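PDB 5BUD: decapping nuclease RAI1 from Candida albicans, which hydrolyses the NAD cap from the 5' end of RNAs, also acts on m7G-capped and 5'-triphosphate RNA, using divalent metal ions, and stimulates the exoribonuclease RAT1. Local coordinates for residues L123-K135 and L373-R387. Residues are numbered along the deposited sequence; the frame is centred on the assembly and turned at random.
Sequences LYVVPFDGQLFIK and LRNGQLLTPEFTEWR
Arg387 lies against the beta-hairpin turn, and its side chain is in contact along its whole length. Arg387 CB sits 3.9 Å from Phe128 CE1, with CG also near that ring while covering one face of the Phe383 ring toward its rim. Arg387 CD passes 3.2 Å from Asp129 OD2. A bend at chi2 (-67°) turns the guanidinium so that one face rests on the edge of the Phe383 ring, with Phe383 CZ over the centre of the guanidinium. NE pairs with Glu89 of helix 78-92. Arg387 NH1 forms a salt bridge with Asp129 OD2 (2.8 Å), met on the anti side of the carboxylate, and joins NH2 in an end-on grip on Gln131 OE1; of these two, Arg387 NH2 makes the shorter bond to Gln131 OE1 at 2.9 Å, and NH1 approaches from above the amide plane.

Arg374 of helix 367-377 makes a similar end-on grip, here on a backbone oxygen. Its extended chain brings Arg374 NH2 to 2.7 Å from Pro127 O, on a lone pair, with NH1 bonding the same oxygen, while Val126 CG1 covers one guanidinium face.

Between the two arginines, Leu379 CD1 packs on Phe128 CG and its CD2 lies over the centre of the Phe133 ring. Phe383 CE2 reaches 3.5 Å from Phe133 CZ, completing an aromatic cluster with Phe128. Farther along, Leu378 CD1 and Leu373 CD1 both touch Val126 CG2.

The two C-terminal helices thus cover one face of the 123-135 hairpin, away from the manganese site: an apolar core flanked by two arginines, with Asp129 and Glu89 probably offsetting the buried charge of Arg387.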
ATOM      1  N   LEU A 123       5.156  -7.657  12.440  1.00 23.66           N
ATOM      2  CA  LEU A 123       3.937  -6.905  12.748  1.00 24.60           C
ATOM      3  C   LEU A 123       3.544  -7.100  14.225  1.00 24.51           C
ATOM      4  O   LEU A 123       4.036  -8.005  14.892  1.00 25.66           O
ATOM      5  CB  LEU A 123       2.787  -7.406  11.889  1.00 23.67           C
ATOM      6  CG  LEU A 123       3.119  -7.543  10.401  1.00 24.49           C
ATOM      7  CD1 LEU A 123       2.012  -8.293   9.665  1.00 24.42           C
ATOM      8  CD2 LEU A 123       3.398  -6.172   9.809  1.00 23.84           C
ATOM      9  N   TYR A 124       2.662  -6.232  14.696  1.00 23.61           N
ATOM     10  CA  TYR A 124       2.049  -6.338  16.005  1.00 24.19           C
ATOM     11  C   TYR A 124       0.557  -6.520  15.784  1.00 23.24           C
ATOM     12  O   TYR A 124      -0.018  -5.850  14.923  1.00 25.05           O
ATOM     13  CB  TYR A 124       2.332  -5.048  16.806  1.00 24.54           C
ATOM     14  CG  TYR A 124       3.731  -4.925  17.357  1.00 25.40           C
ATOM     15  CD1 TYR A 124       4.272  -5.894  18.213  1.00 26.75           C
ATOM     16  CD2 TYR A 124       4.506  -3.806  17.066  1.00 25.65           C
ATOM     17  CE1 TYR A 124       5.558  -5.742  18.734  1.00 26.71           C
ATOM     18  CE2 TYR A 124       5.771  -3.645  17.587  1.00 25.99           C
ATOM     19  CZ  TYR A 124       6.288  -4.595  18.423  1.00 27.74           C
ATOM     20  OH  TYR A 124       7.555  -4.368  18.893  1.00 30.60           O
ATOM     21  N   VAL A 125      -0.043  -7.466  16.508  1.00 23.94           N
ATOM     22  CA  VAL A 125      -1.486  -7.716  16.523  1.00 24.83           C
ATOM     23  C   VAL A 125      -2.073  -7.400  17.914  1.00 25.67           C
ATOM     24  O   VAL A 125      -1.656  -7.996  18.929  1.00 24.62           O
ATOM     25  CB  VAL A 125      -1.784  -9.181  16.232  1.00 24.26           C
ATOM     26  CG1 VAL A 125      -3.265  -9.421  16.137  1.00 24.50           C
ATOM     27  CG2 VAL A 125      -1.095  -9.623  14.958  1.00 24.73           C
ATOM     28  N   VAL A 126      -3.062  -6.525  17.945  1.00 24.51           N
ATOM     29  CA  VAL A 126      -3.625  -6.034  19.196  1.00 26.69           C
ATOM     30  C   VAL A 126      -5.143  -6.246  19.137  1.00 26.27           C
ATOM     31  O   VAL A 126      -5.823  -5.581  18.370  1.00 27.59           O
ATOM     32  CB  VAL A 126      -3.287  -4.548  19.426  1.00 25.62           C
ATOM     33  CG1 VAL A 126      -3.936  -4.032  20.711  1.00 27.76           C
ATOM     34  CG2 VAL A 126      -1.775  -4.333  19.458  1.00 26.93           C
ATOM     35  N   PRO A 127      -5.667  -7.201  19.922  1.00 28.40           N
ATOM     36  CA  PRO A 127      -7.112  -7.389  19.980  1.00 28.18           C
ATOM     37  C   PRO A 127      -7.774  -6.308  20.820  1.00 30.04           C
ATOM     38  O   PRO A 127      -7.285  -5.982  21.935  1.00 28.01           O
ATOM     39  CB  PRO A 127      -7.277  -8.750  20.656  1.00 29.15           C
ATOM     40  CG  PRO A 127      -5.926  -9.370  20.679  1.00 30.82           C
ATOM     41  CD  PRO A 127      -4.948  -8.246  20.678  1.00 28.67           C
ATOM     42  N   PHE A 128      -8.888  -5.770  20.311  1.00 29.63           N
ATOM     43  CA  PHE A 128      -9.628  -4.734  21.031  1.00 30.23           C
ATOM     44  C   PHE A 128     -11.039  -4.594  20.493  1.00 30.56           C
ATOM     45  O   PHE A 128     -11.251  -4.500  19.283  1.00 31.09           O
ATOM     46  CB  PHE A 128      -8.895  -3.377  20.973  1.00 29.27           C
ATOM     47  CG  PHE A 128      -9.654  -2.267  21.638  1.00 30.26           C
ATOM     48  CD1 PHE A 128     -10.317  -1.313  20.884  1.00 30.71           C
ATOM     49  CD2 PHE A 128      -9.780  -2.227  23.018  1.00 32.24           C
ATOM     50  CE1 PHE A 128     -11.058  -0.317  21.494  1.00 31.28           C
ATOM     51  CE2 PHE A 128     -10.522  -1.234  23.633  1.00 32.41           C
ATOM     52  CZ  PHE A 128     -11.171  -0.280  22.869  1.00 32.47           C
ATOM     53  N   ASP A 129     -12.005  -4.604  21.410  1.00 31.44           N
ATOM     54  CA  ASP A 129     -13.404  -4.457  21.069  1.00 30.54           C
ATOM     55  C   ASP A 129     -13.874  -5.428  20.000  1.00 27.65           C
ATOM     56  O   ASP A 129     -14.628  -5.060  19.122  1.00 32.64           O
ATOM     57  CB  ASP A 129     -13.678  -3.023  20.609  1.00 32.10           C
ATOM     58  CG  ASP A 129     -15.161  -2.683  20.622  1.00 32.82           C
ATOM     59  OD1 ASP A 129     -15.897  -3.360  21.365  1.00 34.47           O
ATOM     60  OD2 ASP A 129     -15.577  -1.759  19.885  1.00 29.81           O
ATOM     61  N   GLY A 130     -13.390  -6.650  20.063  1.00 28.32           N
ATOM     62  CA  GLY A 130     -13.834  -7.728  19.176  1.00 29.55           C
ATOM     63  C   GLY A 130     -13.152  -7.721  17.823  1.00 31.93           C
ATOM     64  O   GLY A 130     -13.592  -8.417  16.914  1.00 34.11           O
ATOM     65  N   GLN A 131     -12.102  -6.902  17.683  1.00 30.72           N
ATOM     66  CA  GLN A 131     -11.351  -6.771  16.430  1.00 30.83           C
ATOM     67  C   GLN A 131      -9.854  -6.876  16.644  1.00 26.94           C
ATOM     68  O   GLN A 131      -9.365  -6.639  17.729  1.00 29.13           O
ATOM     69  CB  GLN A 131     -11.673  -5.442  15.750  1.00 29.42           C
ATOM     70  CG  GLN A 131     -13.161  -5.298  15.553  1.00 31.03           C
ATOM     71  CD  GLN A 131     -13.584  -4.013  14.905  1.00 30.38           C
ATOM     72  OE1 GLN A 131     -13.208  -2.927  15.342  1.00 29.60           O
ATOM     73  NE2 GLN A 131     -14.428  -4.129  13.890  1.00 30.30           N
ATOM     74  N   LEU A 132      -9.149  -7.208  15.573  1.00 26.42           N
ATOM     75  CA  LEU A 132      -7.696  -7.253  15.530  1.00 24.13           C
ATOM     76  C   LEU A 132      -7.156  -6.046  14.808  1.00 24.05           C
ATOM     77  O   LEU A 132      -7.446  -5.822  13.629  1.00 25.51           O
ATOM     78  CB  LEU A 132      -7.224  -8.472  14.772  1.00 24.32           C
ATOM     79  CG  LEU A 132      -7.537  -9.840  15.329  1.00 26.50           C
ATOM     80  CD1 LEU A 132      -6.793 -10.825  14.468  1.00 26.94           C
ATOM     81  CD2 LEU A 132      -7.129  -9.970  16.781  1.00 26.43           C
ATOM     82  N   PHE A 133      -6.378  -5.253  15.531  1.00 24.43           N
ATOM     83  CA  PHE A 133      -5.701  -4.113  15.009  1.00 23.01           C
ATOM     84  C   PHE A 133      -4.254  -4.534  14.697  1.00 24.39           C
ATOM     85  O   PHE A 133      -3.536  -5.044  15.585  1.00 22.57           O
ATOM     86  CB  PHE A 133      -5.764  -2.963  16.024  1.00 24.22           C
ATOM     87  CG  PHE A 133      -7.153  -2.433  16.213  1.00 25.18           C
ATOM     88  CD1 PHE A 133      -7.635  -1.415  15.399  1.00 24.81           C
ATOM     89  CD2 PHE A 133      -8.011  -3.003  17.155  1.00 25.91           C
ATOM     90  CE1 PHE A 133      -8.929  -0.940  15.552  1.00 27.04           C
ATOM     91  CE2 PHE A 133      -9.311  -2.531  17.303  1.00 25.33           C
ATOM     92  CZ  PHE A 133      -9.769  -1.498  16.508  1.00 26.00           C
ATOM     93  N   ILE A 134      -3.843  -4.354  13.433  1.00 21.85           N
ATOM     94  CA  ILE A 134      -2.557  -4.847  12.983  1.00 21.95           C
ATOM     95  C   ILE A 134      -1.713  -3.711  12.413  1.00 22.05           C
ATOM     96  O   ILE A 134      -2.172  -2.959  11.551  1.00 21.42           O
ATOM     97  CB  ILE A 134      -2.721  -6.024  11.973  1.00 22.42           C
ATOM     98  CG1 ILE A 134      -3.507  -7.184  12.578  1.00 22.95           C
ATOM     99  CG2 ILE A 134      -1.363  -6.576  11.564  1.00 23.80           C
ATOM    100  CD1 ILE A 134      -3.727  -8.355  11.616  1.00 22.82           C
ATOM    101  N   LYS A 135      -0.504  -3.555  12.947  1.00 21.90           N
ATOM    102  CA  LYS A 135       0.417  -2.555  12.494  1.00 23.86           C
ATOM    103  C   LYS A 135       1.791  -3.145  12.410  1.00 23.62           C
ATOM    104  O   LYS A 135       2.076  -4.235  12.941  1.00 23.90           O
ATOM    105  CB  LYS A 135       0.449  -1.309  13.424  1.00 27.42           C
ATOM    106  CG  LYS A 135       1.361  -1.432  14.626  1.00 30.21           C
ATOM    107  CD  LYS A 135       1.325  -0.201  15.535  1.00 33.53           C
ATOM    108  CE  LYS A 135       2.006   1.004  14.934  1.00 33.75           C
ATOM    109  NZ  LYS A 135       3.463   0.878  15.053  1.00 34.61           N
ATOM    110  N   LEU A 373       1.500  -0.434  23.167  1.00 30.28           N
ATOM    111  CA  LEU A 373       0.615  -0.587  22.018  1.00 30.30           C
ATOM    112  C   LEU A 373      -0.763  -0.021  22.343  1.00 29.72           C
ATOM    113  O   LEU A 373      -1.381   0.702  21.532  1.00 28.93           O
ATOM    114  CB  LEU A 373       0.530  -2.057  21.584  1.00 28.92           C
ATOM    115  CG  LEU A 373       1.758  -2.531  20.772  1.00 30.69           C
ATOM    116  CD1 LEU A 373       1.746  -4.031  20.571  1.00 29.81           C
ATOM    117  CD2 LEU A 373       1.861  -1.799  19.434  1.00 31.16           C
ATOM    118  N   ARG A 374      -1.221  -0.345  23.542  1.00 28.69           N
ATOM    119  CA  ARG A 374      -2.589  -0.038  23.954  1.00 29.66           C
ATOM    120  C   ARG A 374      -2.728   1.374  24.513  1.00 29.21           C
ATOM    121  O   ARG A 374      -3.833   1.845  24.643  1.00 30.91           O
ATOM    122  CB  ARG A 374      -3.070  -1.063  24.969  1.00 30.84           C
ATOM    123  CG  ARG A 374      -3.261  -2.441  24.370  1.00 30.97           C
ATOM    124  CD  ARG A 374      -3.748  -3.440  25.406  1.00 31.18           C
ATOM    125  NE  ARG A 374      -3.979  -4.757  24.795  1.00 31.85           N
ATOM    126  CZ  ARG A 374      -5.049  -5.085  24.074  1.00 28.18           C
ATOM    127  NH1 ARG A 374      -6.023  -4.214  23.892  1.00 28.36           N
ATOM    128  NH2 ARG A 374      -5.151  -6.295  23.538  1.00 29.83           N
ATOM    129  N   ASN A 375      -1.613   2.047  24.799  1.00 32.04           N
ATOM    130  CA  ASN A 375      -1.639   3.421  25.336  1.00 34.07           C
ATOM    131  C   ASN A 375      -0.906   4.438  24.473  1.00 37.30           C
ATOM    132  O   ASN A 375      -0.087   5.223  24.983  1.00 39.19           O
ATOM    133  CB  ASN A 375      -1.069   3.434  26.764  1.00 34.32           C
ATOM    134  CG  ASN A 375      -1.896   2.614  27.713  1.00 34.78           C
ATOM    135  OD1 ASN A 375      -1.570   1.465  28.011  1.00 36.06           O
ATOM    136  ND2 ASN A 375      -3.011   3.182  28.158  1.00 37.66           N
ATOM    137  N   GLY A 376      -1.181   4.445  23.164  1.00 33.45           N
ATOM    138  CA  GLY A 376      -0.625   5.476  22.305  1.00 33.87           C
ATOM    139  C   GLY A 376       0.040   5.006  21.030  1.00 34.37           C
ATOM    140  O   GLY A 376      -0.086   5.659  20.008  1.00 32.84           O
ATOM    141  N   GLN A 377       0.726   3.868  21.083  1.00 34.85           N
ATOM    142  CA  GLN A 377       1.536   3.412  19.964  1.00 37.22           C
ATOM    143  C   GLN A 377       0.694   2.767  18.842  1.00 33.60           C
ATOM    144  O   GLN A 377       1.133   2.697  17.703  1.00 32.11           O
ATOM    145  CB  GLN A 377       2.565   2.419  20.466  1.00 43.56           C
ATOM    146  CG  GLN A 377       3.809   2.334  19.635  1.00 50.10           C
ATOM    147  CD  GLN A 377       4.895   1.602  20.386  1.00 53.19           C
ATOM    148  OE1 GLN A 377       5.653   2.215  21.151  1.00 52.15           O
ATOM    149  NE2 GLN A 377       4.963   0.284  20.194  1.00 50.66           N
ATOM    150  N   LEU A 378      -0.489   2.268  19.192  1.00 30.30           N
ATOM    151  CA  LEU A 378      -1.481   1.813  18.228  1.00 26.49           C
ATOM    152  C   LEU A 378      -2.817   2.410  18.642  1.00 25.87           C
ATOM    153  O   LEU A 378      -3.295   3.370  18.027  1.00 24.84           O
ATOM    154  CB  LEU A 378      -1.530   0.289  18.133  1.00 27.27           C
ATOM    155  CG  LEU A 378      -2.226  -0.287  16.880  1.00 28.85           C
ATOM    156  CD1 LEU A 378      -2.052  -1.800  16.776  1.00 28.84           C
ATOM    157  CD2 LEU A 378      -3.693   0.058  16.830  1.00 29.38           C
ATOM    158  N   LEU A 379      -3.396   1.885  19.719  1.00 25.19           N
ATOM    159  CA  LEU A 379      -4.649   2.414  20.258  1.00 24.49           C
ATOM    160  C   LEU A 379      -4.408   3.758  20.920  1.00 27.80           C
ATOM    161  O   LEU A 379      -3.324   4.013  21.463  1.00 28.10           O
ATOM    162  CB  LEU A 379      -5.231   1.449  21.269  1.00 27.34           C
ATOM    163  CG  LEU A 379      -5.588   0.068  20.699  1.00 27.45           C
ATOM    164  CD1 LEU A 379      -6.173  -0.792  21.800  1.00 29.53           C
ATOM    165  CD2 LEU A 379      -6.569   0.244  19.550  1.00 27.57           C
ATOM    166  N   THR A 380      -5.398   4.634  20.820  1.00 26.36           N
ATOM    167  CA  THR A 380      -5.357   5.914  21.476  1.00 27.07           C
ATOM    168  C   THR A 380      -6.490   6.010  22.483  1.00 26.64           C
ATOM    169  O   THR A 380      -7.512   5.292  22.356  1.00 24.20           O
ATOM    170  CB  THR A 380      -5.484   7.055  20.472  1.00 27.78           C
ATOM    171  OG1 THR A 380      -6.772   6.994  19.840  1.00 28.31           O
ATOM    172  CG2 THR A 380      -4.356   6.965  19.430  1.00 28.26           C
ATOM    173  N   PRO A 381      -6.333   6.920  23.479  1.00 28.37           N
ATOM    174  CA  PRO A 381      -7.372   7.021  24.508  1.00 26.91           C
ATOM    175  C   PRO A 381      -8.694   7.563  23.976  1.00 26.21           C
ATOM    176  O   PRO A 381      -9.759   7.150  24.464  1.00 27.68           O
ATOM    177  CB  PRO A 381      -6.736   7.928  25.578  1.00 28.74           C
ATOM    178  CG  PRO A 381      -5.621   8.654  24.875  1.00 28.76           C
ATOM    179  CD  PRO A 381      -5.121   7.687  23.840  1.00 27.26           C
ATOM    180  N   GLU A 382      -8.643   8.417  22.955  1.00 26.73           N
ATOM    181  CA  GLU A 382      -9.848   8.915  22.298  1.00 27.04           C
ATOM    182  C   GLU A 382     -10.610   7.758  21.653  1.00 27.60           C
ATOM    183  O   GLU A 382     -11.840   7.704  21.725  1.00 25.94           O
ATOM    184  CB  GLU A 382      -9.531   9.955  21.215  1.00 30.54           C
ATOM    185  CG  GLU A 382      -8.952  11.278  21.729  1.00 32.56           C
ATOM    186  CD  GLU A 382      -7.419  11.327  21.738  1.00 32.57           C
ATOM    187  OE1 GLU A 382      -6.896  12.443  21.568  1.00 34.63           O
ATOM    188  OE2 GLU A 382      -6.733  10.285  21.911  1.00 29.93           O
ATOM    189  N   PHE A 383      -9.882   6.834  21.029  1.00 25.79           N
ATOM    190  CA  PHE A 383     -10.544   5.713  20.337  1.00 25.05           C
ATOM    191  C   PHE A 383     -11.125   4.693  21.280  1.00 27.45           C
ATOM    192  O   PHE A 383     -12.270   4.269  21.088  1.00 29.77           O
ATOM    193  CB  PHE A 383      -9.589   5.015  19.354  1.00 25.03           C
ATOM    194  CG  PHE A 383     -10.208   3.826  18.638  1.00 22.65           C
ATOM    195  CD1 PHE A 383     -11.226   4.013  17.711  1.00 25.13           C
ATOM    196  CD2 PHE A 383      -9.784   2.536  18.894  1.00 24.10           C
ATOM    197  CE1 PHE A 383     -11.804   2.935  17.046  1.00 23.65           C
ATOM    198  CE2 PHE A 383     -10.353   1.453  18.233  1.00 23.01           C
ATOM    199  CZ  PHE A 383     -11.359   1.655  17.312  1.00 23.11           C
ATOM    200  N   THR A 384     -10.356   4.289  22.299  1.00 28.60           N
ATOM    201  CA  THR A 384     -10.859   3.348  23.310  1.00 30.05           C
ATOM    202  C   THR A 384     -12.129   3.896  24.005  1.00 29.56           C
ATOM    203  O   THR A 384     -13.130   3.174  24.158  1.00 28.81           O
ATOM    204  CB  THR A 384      -9.761   2.934  24.324  1.00 30.47           C
ATOM    205  OG1 THR A 384      -9.263   4.080  25.037  1.00 32.05           O
ATOM    206  CG2 THR A 384      -8.577   2.262  23.603  1.00 29.45           C
ATOM    207  N   GLU A 385     -12.101   5.176  24.371  1.00 29.48           N
ATOM    208  CA  GLU A 385     -13.272   5.817  24.995  1.00 29.80           C
ATOM    209  C   GLU A 385     -14.457   5.807  24.058  1.00 29.28           C
ATOM    210  O   GLU A 385     -15.565   5.454  24.461  1.00 25.31           O
ATOM    211  CB  GLU A 385     -12.986   7.262  25.384  1.00 32.21           C
ATOM    212  CG  GLU A 385     -14.126   7.883  26.154  1.00 34.89           C
ATOM    213  CD  GLU A 385     -13.899   9.336  26.516  1.00 36.97           C
ATOM    214  OE1 GLU A 385     -12.744   9.750  26.730  1.00 37.84           O
ATOM    215  OE2 GLU A 385     -14.905  10.055  26.597  1.00 40.62           O
ATOM    216  N   TRP A 386     -14.232   6.214  22.804  1.00 28.30           N
ATOM    217  CA  TRP A 386     -15.309   6.147  21.818  1.00 30.45           C
ATOM    218  C   TRP A 386     -15.926   4.750  21.789  1.00 28.88           C
ATOM    219  O   TRP A 386     -17.144   4.609  21.880  1.00 30.15           O
ATOM    220  CB  TRP A 386     -14.848   6.565  20.416  1.00 31.93           C
ATOM    221  CG  TRP A 386     -15.784   6.064  19.339  1.00 32.67           C
ATOM    222  CD1 TRP A 386     -15.516   5.103  18.388  1.00 33.78           C
ATOM    223  CD2 TRP A 386     -17.156   6.453  19.135  1.00 34.19           C
ATOM    224  NE1 TRP A 386     -16.638   4.879  17.605  1.00 33.74           N
ATOM    225  CE2 TRP A 386     -17.652   5.692  18.036  1.00 33.82           C
ATOM    226  CE3 TRP A 386     -18.016   7.361  19.769  1.00 32.72           C
ATOM    227  CZ2 TRP A 386     -18.951   5.832  17.558  1.00 32.67           C
ATOM    228  CZ3 TRP A 386     -19.322   7.485  19.294  1.00 32.37           C
ATOM    229  CH2 TRP A 386     -19.772   6.725  18.198  1.00 34.29           C
ATOM    230  N   ARG A 387     -15.108   3.714  21.663  1.00 28.74           N
ATOM    231  CA  ARG A 387     -15.672   2.356  21.544  1.00 29.21           C
ATOM    232  C   ARG A 387     -16.387   1.839  22.824  1.00 31.88           C
ATOM    233  O   ARG A 387     -17.420   1.118  22.749  1.00 28.85           O
ATOM    234  CB  ARG A 387     -14.616   1.345  21.086  1.00 29.18           C
ATOM    235  CG  ARG A 387     -14.170   1.524  19.631  1.00 28.65           C
ATOM    236  CD  ARG A 387     -15.303   1.198  18.657  1.00 28.76           C
ATOM    237  NE  ARG A 387     -14.837   1.024  17.286  1.00 27.40           N
ATOM    238  CZ  ARG A 387     -14.303  -0.094  16.796  1.00 26.96           C
ATOM    239  NH1 ARG A 387     -14.129  -1.154  17.563  1.00 25.35           N
ATOM    240  NH2 ARG A 387     -13.909  -0.131  15.523  1.00 27.62           N
TER
HETATM  241  O   HOH W   1     -17.848  -0.581  20.755  1.00 27.60           O
HETATM  242  O   HOH W   2       4.484  -0.095  17.418  1.00 48.50           O